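Local structure of response regulator receiver protein (Sinorhizobium medicae, 2RDM) at residues A[23-26]-A[31-34]; A[44-49]-A[70-75]. The protein is of unknown specific function but, as a CheY-like response regulator receiver protein, probably accepts a phosphoryl group to relay a two-component signal. The protein carries 1 engineered substitution. All coordinates share one frame; numbering follows the deposited sequence.

Contact 1: residues A[23-26]-A[31-34]; sequences STLT and LVTA
Leu25, Thr26 and Val32 meet without any flat side-chain group among them, so there are no ring faces or edges to match, and saturated carbon does all the touching. The centre is one methyl, Val32 CG2, which reaches the helix between two of its residues. Val32 CG2 rests 3.6 Å from Leu25 CB and 3.8 Å from Thr26 CG2, the side chains of Thr26 and Val32 crossing at about a right angle. Val32 owes this reach to its first torsion: CG1 stands anti to the backbone N (chi1 -179°), which sets CG2 beside that N, on the helix side. This is a worked example of how a beta-alpha-beta unit closes. Strand 7-11, helix 15-27 and strand 31-35 follow one another, and the chain turns back so tightly after the helix that Thr26 CA and Leu31 CA are 5.9 Å apart. Strand 31-35 borders the receiver sheet; Leu31 and Thr33 bond through their backbones to strand 7-11, while Val32 also packs on Leu10. Leu25 is buried and also packs on Ile114 of helix 110-122 and on Phe30. Thr26 divides its two branches, the methyl going to the strand and OG1 turning back to its own helix. Thr26 OG1 lies 3.2 Å from Ser23 O and is within reach of Glu22 O as well.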
loop_
_atom_site.group_PDB
_atom_site.type_symbol
_atom_site.label_atom_id
_atom_site.label_comp_id
_atom_site.label_asym_id
_atom_site.label_seq_id
_atom_site.Cartn_x
_atom_site.Cartn_y
_atom_site.Cartn_z
ATOM N N SER A 23 19.575 23.219 -2.839
ATOM C CA SER A 23 19.624 23.390 -4.296
ATOM C C SER A 23 18.960 22.236 -5.040
ATOM O O SER A 23 18.336 22.456 -6.072
ATOM C CB SER A 23 21.051 23.610 -4.801
ATOM O OG SER A 23 21.908 22.572 -4.371
ATOM N N THR A 24 19.092 21.019 -4.503
ATOM C CA THR A 24 18.363 19.846 -5.005
ATOM C C THR A 24 16.859 20.110 -5.006
ATOM O O THR A 24 16.188 19.924 -6.021
ATOM C CB THR A 24 18.701 18.573 -4.181
ATOM O OG1 THR A 24 20.072 18.227 -4.394
ATOM C CG2 THR A 24 17.830 17.385 -4.583
ATOM N N LEU A 25 16.348 20.604 -3.880
ATOM C CA LEU A 25 14.926 20.884 -3.768
ATOM C C LEU A 25 14.469 22.070 -4.626
ATOM O O LEU A 25 13.388 22.018 -5.220
ATOM C CB LEU A 25 14.514 21.050 -2.296
ATOM C CG LEU A 25 14.598 19.805 -1.396
ATOM C CD1 LEU A 25 14.646 20.184 0.079
ATOM C CD2 LEU A 25 13.440 18.843 -1.674
ATOM N N THR A 26 15.278 23.133 -4.709
ATOM C CA THR A 26 14.900 24.273 -5.572
ATOM C C THR A 26 14.940 23.937 -7.064
ATOM O O THR A 26 14.099 24.419 -7.824
ATOM C CB THR A 26 15.700 25.563 -5.293
ATOM O OG1 THR A 26 17.096 25.299 -5.431
ATOM C CG2 THR A 26 15.412 26.091 -3.899
ATOM N N LEU A 31 10.065 25.775 -3.179
ATOM C CA LEU A 31 10.622 26.839 -2.345
ATOM C C LEU A 31 11.173 26.182 -1.088
ATOM O O LEU A 31 10.569 25.252 -0.556
ATOM C CB LEU A 31 9.551 27.846 -1.951
ATOM C CG LEU A 31 9.087 28.913 -2.942
ATOM C CD1 LEU A 31 8.118 29.855 -2.237
ATOM C CD2 LEU A 31 10.243 29.692 -3.553
ATOM N N VAL A 32 12.328 26.640 -0.633
ATOM C CA VAL A 32 12.956 26.064 0.547
ATOM C C VAL A 32 13.191 27.124 1.621
ATOM O O VAL A 32 13.809 28.166 1.361
ATOM C CB VAL A 32 14.279 25.367 0.210
ATOM C CG1 VAL A 32 14.902 24.765 1.457
ATOM C CG2 VAL A 32 14.065 24.277 -0.848
ATOM N N THR A 33 12.672 26.860 2.819
ATOM C CA THR A 33 13.009 27.647 3.998
ATOM C C THR A 33 14.039 26.823 4.746
ATOM O O THR A 33 13.699 25.815 5.358
ATOM C CB THR A 33 11.776 27.919 4.875
ATOM O OG1 THR A 33 10.843 28.716 4.137
ATOM C CG2 THR A 33 12.159 28.656 6.161
ATOM N N ALA A 34 15.293 27.255 4.671
ATOM C CA ALA A 34 16.414 26.481 5.208
ATOM C C ALA A 34 16.798 26.979 6.591
ATOM O O ALA A 34 17.060 28.175 6.774
ATOM C CB ALA A 34 17.596 26.566 4.267
#

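Contact 2: residues A[44-49]-A[70-75]; sequences MLKSGA and ARVARE. Engineered in segment 44-49: Met44 (natural residue Leu).
Leu45 packs against Val72 and Ala73, and its side chain can be followed outward as a worked case of helix-to-helix packing. Leu45 CB looks toward Val72 CG1, 4.3 Å away. CG, beside the backbone N at chi1 -78°, carries the fork on to the next residue of helix 66-76, Ala73. There both prongs close on one methyl: Leu45 CD1 is 3.9 Å from Ala73 CB, and Leu45 CD2 approaches the same Ala73 CB equally closely. The small alanine lets the fork come down near the helix backbone, with Leu45 CD1 4.0 Å from Ala73 N. Leu45 also packs on Val69 and Ile76 of helix 66-76, on Met80 and on Leu9 of strand 7-11, which places the contact between the two helices and the sheet. With Leu45 cut back to an alanine, both prongs over Ala73 CB would go, which would probably open a gap between the helices. Further along the chain, Ser47 OG donates to O of Met44, an engineered substitution for leucine modelled as selenomethionine, at 2.7 Å. Ser47 OG also accepts from Ala49 N at 3.2 Å in an ST turn around Gly48, whose positive phi suits glycine. Between the helices the approaches are carbon to carbon apart from the grazing of Ala73 N, so shape and burial rather than directed bonds probably hold the pairing; Lys46 and Glu75, opposite in charge, are near but not in contact.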
loop_
_atom_site.group_PDB
_atom_site.type_symbol
_atom_site.label_atom_id
_atom_site.label_comp_id
_atom_site.label_asym_id
_atom_site.label_seq_id
_atom_site.Cartn_x
_atom_site.Cartn_y
_atom_site.Cartn_z
HETATM N N MSE A 44 9.687 28.226 13.299
HETATM C CA MSE A 44 9.103 28.461 12.023
HETATM C C MSE A 44 7.754 27.787 11.852
HETATM O O MSE A 44 6.818 28.388 11.400
HETATM C CB MSE A 44 10.078 28.085 10.934
HETATM C CG MSE A 44 9.653 28.471 9.594
HETATM SE SE MSE A 44 9.767 30.341 9.188
HETATM C CE MSE A 44 11.058 30.792 10.399
ATOM N N LEU A 45 7.669 26.533 12.237
ATOM C CA LEU A 45 6.401 25.795 12.199
ATOM C C LEU A 45 5.318 26.493 13.017
ATOM O O LEU A 45 4.180 26.614 12.566
ATOM C CB LEU A 45 6.592 24.357 12.686
ATOM C CG LEU A 45 7.228 23.410 11.668
ATOM C CD1 LEU A 45 7.930 22.233 12.331
ATOM C CD2 LEU A 45 6.206 22.910 10.648
ATOM N N LYS A 46 5.701 26.998 14.186
ATOM C CA LYS A 46 4.758 27.653 15.098
ATOM C C LYS A 46 4.418 29.096 14.711
ATOM O O LYS A 46 3.508 29.694 15.281
ATOM C CB LYS A 46 5.290 27.614 16.532
ATOM C CG LYS A 46 5.190 26.248 17.193
ATOM C CD LYS A 46 5.685 26.303 18.631
ATOM C CE LYS A 46 5.562 24.950 19.325
ATOM N NZ LYS A 46 4.148 24.512 19.483
ATOM N N SER A 47 5.148 29.651 13.744
ATOM C CA SER A 47 4.997 31.052 13.357
ATOM C C SER A 47 3.750 31.296 12.502
ATOM O O SER A 47 3.324 32.439 12.330
ATOM C CB SER A 47 6.235 31.528 12.596
ATOM O OG SER A 47 6.229 31.026 11.268
ATOM N N GLY A 48 3.185 30.220 11.960
ATOM C CA GLY A 48 2.046 30.323 11.048
ATOM C C GLY A 48 2.440 30.431 9.585
ATOM O O GLY A 48 1.575 30.594 8.722
ATOM N N ALA A 49 3.743 30.351 9.304
ATOM C CA ALA A 49 4.248 30.312 7.934
ATOM C C ALA A 49 3.690 29.104 7.171
ATOM O O ALA A 49 3.468 28.039 7.757
ATOM C CB ALA A 49 5.769 30.293 7.927
ATOM N N ALA A 70 9.384 16.785 14.000
ATOM C CA ALA A 70 8.295 16.126 13.266
ATOM C C ALA A 70 6.978 16.086 14.056
ATOM O O ALA A 70 5.896 16.244 13.478
ATOM C CB ALA A 70 8.729 14.728 12.838
ATOM N N ARG A 71 7.072 15.890 15.371
ATOM C CA ARG A 71 5.896 15.874 16.243
ATOM C C ARG A 71 5.204 17.218 16.221
ATOM O O ARG A 71 3.983 17.277 16.076
ATOM C CB ARG A 71 6.261 15.486 17.674
ATOM C CG ARG A 71 6.839 14.102 17.757
ATOM C CD ARG A 71 6.734 13.465 19.139
ATOM N NE ARG A 71 7.773 12.446 19.262
ATOM C CZ ARG A 71 7.704 11.238 18.709
ATOM N NH1 ARG A 71 6.619 10.874 18.009
ATOM N NH2 ARG A 71 8.719 10.394 18.859
ATOM N N VAL A 72 5.992 18.291 16.331
ATOM C CA VAL A 72 5.446 19.659 16.252
ATOM C C VAL A 72 4.772 19.904 14.897
ATOM O O VAL A 72 3.632 20.394 14.837
ATOM C CB VAL A 72 6.524 20.721 16.536
ATOM C CG1 VAL A 72 5.966 22.114 16.336
ATOM C CG2 VAL A 72 7.036 20.572 17.963
ATOM N N ALA A 73 5.456 19.517 13.819
ATOM C CA ALA A 73 4.882 19.640 12.460
ATOM C C ALA A 73 3.536 18.935 12.353
ATOM O O ALA A 73 2.576 19.485 11.786
ATOM C CB ALA A 73 5.870 19.119 11.391
ATOM N N ARG A 74 3.441 17.744 12.941
ATOM C CA ARG A 74 2.200 16.956 12.879
ATOM C C ARG A 74 1.080 17.449 13.798
ATOM O O ARG A 74 -0.098 17.220 13.518
ATOM C CB ARG A 74 2.501 15.477 13.098
ATOM C CG ARG A 74 3.211 14.825 11.907
ATOM C CD ARG A 74 2.227 14.535 10.783
ATOM N NE ARG A 74 2.834 13.836 9.654
ATOM C CZ ARG A 74 2.977 12.511 9.561
ATOM N NH1 ARG A 74 2.566 11.701 10.530
ATOM N NH2 ARG A 74 3.527 11.990 8.485
ATOM N N GLU A 75 1.447 18.123 14.885
ATOM C CA GLU A 75 0.465 18.856 15.701
ATOM C C GLU A 75 -0.201 19.986 14.902
ATOM O O GLU A 75 -1.417 20.174 14.973
ATOM C CB GLU A 75 1.122 19.423 16.960
ATOM C CG GLU A 75 1.407 18.383 18.025
ATOM C CD GLU A 75 2.385 18.877 19.077
ATOM O OE1 GLU A 75 2.603 20.106 19.174
ATOM O OE2 GLU A 75 2.941 18.027 19.808
#

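Both contacts are apolar, but they sit differently in the alpha/beta sandwich: contact 1 joins a helix to the sheet, contact 2 one helix to another within a single layer. Contact 1 is partly buried and local, tying helix 15-27 to the border strand that follows it; contact 2 is largely buried and joins two helices separated in sequence by a strand. Their centres are 18 Å apart, yet they meet through strand 31-35: Val32 faces helix 15-27, while Thr33 CG2 comes within 4.2 Å of SE of the engineered Met44. No other protein chain of the assembly touches contact 1, whereas beside contact 2 Arg71 and Arg74 hydrogen-bond to backbone oxygens of Ser95 and Ala94 of a second subunit.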